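Local coordinates for protein purine nucleoside phosphorylase (Caulobacter vibrioides, PDB 1XFJ) that probably acts as a purine nucleoside phosphorylase of the YfiH/LACC1 family, cleaving inosine and methylthioadenosine with phosphate and deaminating adenosine, at residues L14-F24 with P116-R125. Sequence-based numbering, arbitrary orientation.
Sequences LSSLPGVKHAF and PVLLVDPEAR
L118 packs against F24 where two beta sheets of the alpha-beta-beta-alpha fold face each other. Strand 20-24 belongs to one sheet and strand 116-121 to the other. The strands run nearly antiparallel, at 167°, with their axes 8.9 Å apart, so side chains and not backbone bonds join them. L118 buries the most surface here. L118 CD1 sits over one face of the F24 ring, offset toward the rim, in a CH-pi contact 3.8 Å from the ring centroid. The same methyl meets the H22 ring at its edge. F24 has CG beside its backbone N (chi1 -67°), which turns the ring toward the facing sheet. There P116 CG lies 4.1 Å from F24 CD1. V162 of strand 160-163 also touches the F24 side chain.

V120 carries the next part of the interface. V120 CG1 lies 3.5 Å from L14 CD2 and equally close to L17 CD1. The L17 and V120 side chains point at each other end to end, whereas L14 and V120 lie alongside, running opposite ways.

R125 closes the end of the contact at the L17-V20 type II turn. Its chain bends at chi2 and chi3, and the guanidinium grips two successive carbonyls. R125 NH2 donates to G19 O at 2.9 Å, from above the carbonyl plane. R125 NH1 donates to P18 O at 3.1 Å, within both the carbonyl and guanidinium planes.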
loop_
_atom_site.group_PDB
_atom_site.type_symbol
_atom_site.label_atom_id
_atom_site.label_comp_id
_atom_site.label_asym_id
_atom_site.label_seq_id
_atom_site.Cartn_x
_atom_site.Cartn_y
_atom_site.Cartn_z
ATOM N N LEU A 14 11.469 -9.753 2.134
ATOM C CA LEU A 14 12.130 -8.678 1.400
ATOM C C LEU A 14 13.414 -8.190 2.063
ATOM O O LEU A 14 14.319 -7.705 1.387
ATOM C CB LEU A 14 11.173 -7.491 1.241
ATOM C CG LEU A 14 9.855 -7.749 0.503
ATOM C CD1 LEU A 14 8.939 -6.536 0.629
ATOM C CD2 LEU A 14 10.139 -8.056 -0.957
ATOM N N SER A 15 13.486 -8.323 3.383
ATOM C CA SER A 15 14.641 -7.858 4.151
ATOM C C SER A 15 15.967 -8.530 3.808
ATOM O O SER A 15 17.032 -7.964 4.050
ATOM C CB SER A 15 14.365 -8.020 5.645
ATOM O OG SER A 15 14.157 -9.381 5.969
ATOM N N SER A 16 15.907 -9.730 3.243
ATOM C CA SER A 16 17.119 -10.461 2.886
ATOM C C SER A 16 17.680 -10.082 1.513
ATOM O O SER A 16 18.790 -10.482 1.162
ATOM C CB SER A 16 16.844 -11.965 2.921
ATOM O OG SER A 16 15.779 -12.302 2.047
ATOM N N LEU A 17 16.917 -9.307 0.746
ATOM C CA LEU A 17 17.332 -8.896 -0.593
ATOM C C LEU A 17 18.357 -7.758 -0.603
ATOM O O LEU A 17 18.044 -6.617 -0.267
ATOM C CB LEU A 17 16.103 -8.478 -1.404
ATOM C CG LEU A 17 14.946 -9.480 -1.392
ATOM C CD1 LEU A 17 13.755 -8.894 -2.137
ATOM C CD2 LEU A 17 15.395 -10.785 -2.022
ATOM N N PRO A 18 19.600 -8.053 -1.013
ATOM C CA PRO A 18 20.653 -7.037 -1.058
ATOM C C PRO A 18 20.400 -6.025 -2.169
ATOM O O PRO A 18 19.872 -6.373 -3.218
ATOM C CB PRO A 18 21.907 -7.866 -1.306
ATOM C CG PRO A 18 21.393 -8.928 -2.226
ATOM C CD PRO A 18 20.082 -9.333 -1.566
ATOM N N GLY A 19 20.771 -4.771 -1.929
ATOM C CA GLY A 19 20.569 -3.741 -2.931
ATOM C C GLY A 19 19.118 -3.327 -3.049
ATOM O O GLY A 19 18.741 -2.608 -3.972
ATOM N N VAL A 20 18.298 -3.800 -2.117
ATOM C CA VAL A 20 16.878 -3.469 -2.095
ATOM C C VAL A 20 16.502 -3.021 -0.689
ATOM O O VAL A 20 16.859 -3.667 0.298
ATOM C CB VAL A 20 15.998 -4.684 -2.474
ATOM C CG1 VAL A 20 14.521 -4.329 -2.318
ATOM C CG2 VAL A 20 16.284 -5.112 -3.900
ATOM N N LYS A 21 15.791 -1.906 -0.596
ATOM C CA LYS A 21 15.372 -1.405 0.703
ATOM C C LYS A 21 13.864 -1.211 0.640
ATOM O O LYS A 21 13.347 -0.666 -0.333
ATOM C CB LYS A 21 16.085 -0.081 1.012
ATOM C CG LYS A 21 16.083 0.296 2.487
ATOM C CD LYS A 21 17.006 1.482 2.753
ATOM C CE LYS A 21 17.085 1.809 4.240
ATOM N NZ LYS A 21 17.689 0.700 5.021
ATOM N N HIS A 22 13.163 -1.678 1.669
ATOM C CA HIS A 22 11.708 -1.577 1.713
ATOM C C HIS A 22 11.258 -1.240 3.120
ATOM O O HIS A 22 12.007 -1.412 4.079
ATOM C CB HIS A 22 11.079 -2.916 1.350
ATOM C CG HIS A 22 11.103 -3.902 2.474
ATOM N ND1 HIS A 22 9.974 -4.246 3.187
ATOM C CD2 HIS A 22 12.129 -4.574 3.048
ATOM C CE1 HIS A 22 10.304 -5.087 4.151
ATOM N NE2 HIS A 22 11.606 -5.302 4.089
ATOM N N ALA A 23 10.011 -0.798 3.238
ATOM C CA ALA A 23 9.460 -0.474 4.540
ATOM C C ALA A 23 7.996 -0.097 4.478
ATOM O O ALA A 23 7.551 0.575 3.551
ATOM C CB ALA A 23 10.246 0.663 5.177
ATOM N N PHE A 24 7.253 -0.573 5.471
ATOM C CA PHE A 24 5.845 -0.242 5.624
ATOM C C PHE A 24 5.932 0.673 6.842
ATOM O O PHE A 24 6.167 0.213 7.958
ATOM C CB PHE A 24 5.025 -1.494 5.950
ATOM C CG PHE A 24 4.963 -2.489 4.825
ATOM C CD1 PHE A 24 4.168 -2.249 3.707
ATOM C CD2 PHE A 24 5.714 -3.661 4.873
ATOM C CE1 PHE A 24 4.121 -3.166 2.650
ATOM C CE2 PHE A 24 5.676 -4.582 3.827
ATOM C CZ PHE A 24 4.877 -4.334 2.711
ATOM N N PRO A 116 -1.333 -1.874 1.071
ATOM C CA PRO A 116 -0.188 -1.477 0.254
ATOM C C PRO A 116 0.529 -2.770 -0.127
ATOM O O PRO A 116 0.571 -3.713 0.664
ATOM C CB PRO A 116 0.632 -0.617 1.209
ATOM C CG PRO A 116 0.413 -1.296 2.525
ATOM C CD PRO A 116 -1.077 -1.625 2.503
ATOM N N VAL A 117 1.073 -2.826 -1.333
ATOM C CA VAL A 117 1.778 -4.022 -1.771
ATOM C C VAL A 117 3.137 -3.661 -2.342
ATOM O O VAL A 117 3.245 -2.805 -3.215
ATOM C CB VAL A 117 0.979 -4.789 -2.852
ATOM C CG1 VAL A 117 1.667 -6.112 -3.163
ATOM C CG2 VAL A 117 -0.447 -5.028 -2.377
ATOM N N LEU A 118 4.175 -4.316 -1.833
ATOM C CA LEU A 118 5.529 -4.081 -2.311
ATOM C C LEU A 118 5.957 -5.337 -3.059
ATOM O O LEU A 118 5.846 -6.449 -2.536
ATOM C CB LEU A 118 6.467 -3.810 -1.136
ATOM C CG LEU A 118 6.091 -2.599 -0.277
ATOM C CD1 LEU A 118 7.108 -2.430 0.848
ATOM C CD2 LEU A 118 6.039 -1.349 -1.143
ATOM N N LEU A 119 6.431 -5.155 -4.288
ATOM C CA LEU A 119 6.852 -6.278 -5.112
ATOM C C LEU A 119 8.253 -6.075 -5.652
ATOM O O LEU A 119 8.719 -4.944 -5.788
ATOM C CB LEU A 119 5.906 -6.461 -6.300
ATOM C CG LEU A 119 4.412 -6.590 -6.023
ATOM C CD1 LEU A 119 3.780 -5.209 -6.028
ATOM C CD2 LEU A 119 3.770 -7.457 -7.102
ATOM N N VAL A 120 8.911 -7.176 -5.990
ATOM C CA VAL A 120 10.259 -7.101 -6.520
ATOM C C VAL A 120 10.669 -8.369 -7.252
ATOM O O VAL A 120 10.285 -9.469 -6.866
ATOM C CB VAL A 120 11.284 -6.854 -5.382
ATOM C CG1 VAL A 120 11.152 -7.929 -4.325
ATOM C CG2 VAL A 120 12.705 -6.844 -5.937
ATOM N N ASP A 121 11.424 -8.195 -8.331
ATOM C CA ASP A 121 11.974 -9.323 -9.071
ATOM C C ASP A 121 13.463 -9.102 -8.812
ATOM O O ASP A 121 14.076 -8.226 -9.420
ATOM C CB ASP A 121 11.698 -9.220 -10.569
ATOM C CG ASP A 121 12.332 -10.358 -11.347
ATOM O OD1 ASP A 121 13.382 -10.862 -10.894
ATOM O OD2 ASP A 121 11.799 -10.741 -12.410
ATOM N N PRO A 122 14.054 -9.884 -7.895
ATOM C CA PRO A 122 15.473 -9.765 -7.544
ATOM C C PRO A 122 16.493 -10.082 -8.638
ATOM O O PRO A 122 17.676 -9.769 -8.491
ATOM C CB PRO A 122 15.600 -10.683 -6.330
ATOM C CG PRO A 122 14.619 -11.757 -6.628
ATOM C CD PRO A 122 13.419 -10.977 -7.137
ATOM N N GLU A 123 16.047 -10.698 -9.727
ATOM C CA GLU A 123 16.956 -11.025 -10.825
ATOM C C GLU A 123 16.949 -9.928 -11.879
ATOM O O GLU A 123 18.006 -9.471 -12.325
ATOM C CB GLU A 123 16.571 -12.364 -11.461
ATOM C CG GLU A 123 17.386 -12.731 -12.704
ATOM C CD GLU A 123 18.886 -12.603 -12.484
ATOM O OE1 GLU A 123 19.372 -13.031 -11.418
ATOM O OE2 GLU A 123 19.580 -12.083 -13.384
ATOM N N ALA A 124 15.756 -9.503 -12.278
ATOM C CA ALA A 124 15.627 -8.452 -13.277
ATOM C C ALA A 124 15.900 -7.101 -12.630
ATOM O O ALA A 124 16.101 -6.102 -13.320
ATOM C CB ALA A 124 14.228 -8.472 -13.879
ATOM N N ARG A 125 15.913 -7.084 -11.300
ATOM C CA ARG A 125 16.148 -5.859 -10.540
ATOM C C ARG A 125 15.051 -4.843 -10.849
ATOM O O ARG A 125 15.309 -3.760 -11.375
ATOM C CB ARG A 125 17.526 -5.272 -10.875
ATOM C CG ARG A 125 18.706 -6.157 -10.471
ATOM C CD ARG A 125 18.871 -6.261 -8.951
ATOM N NE ARG A 125 19.174 -4.966 -8.336
ATOM C CZ ARG A 125 19.368 -4.776 -7.033
ATOM N NH1 ARG A 125 19.297 -5.797 -6.188
ATOM N NH2 ARG A 125 19.632 -3.560 -6.570
#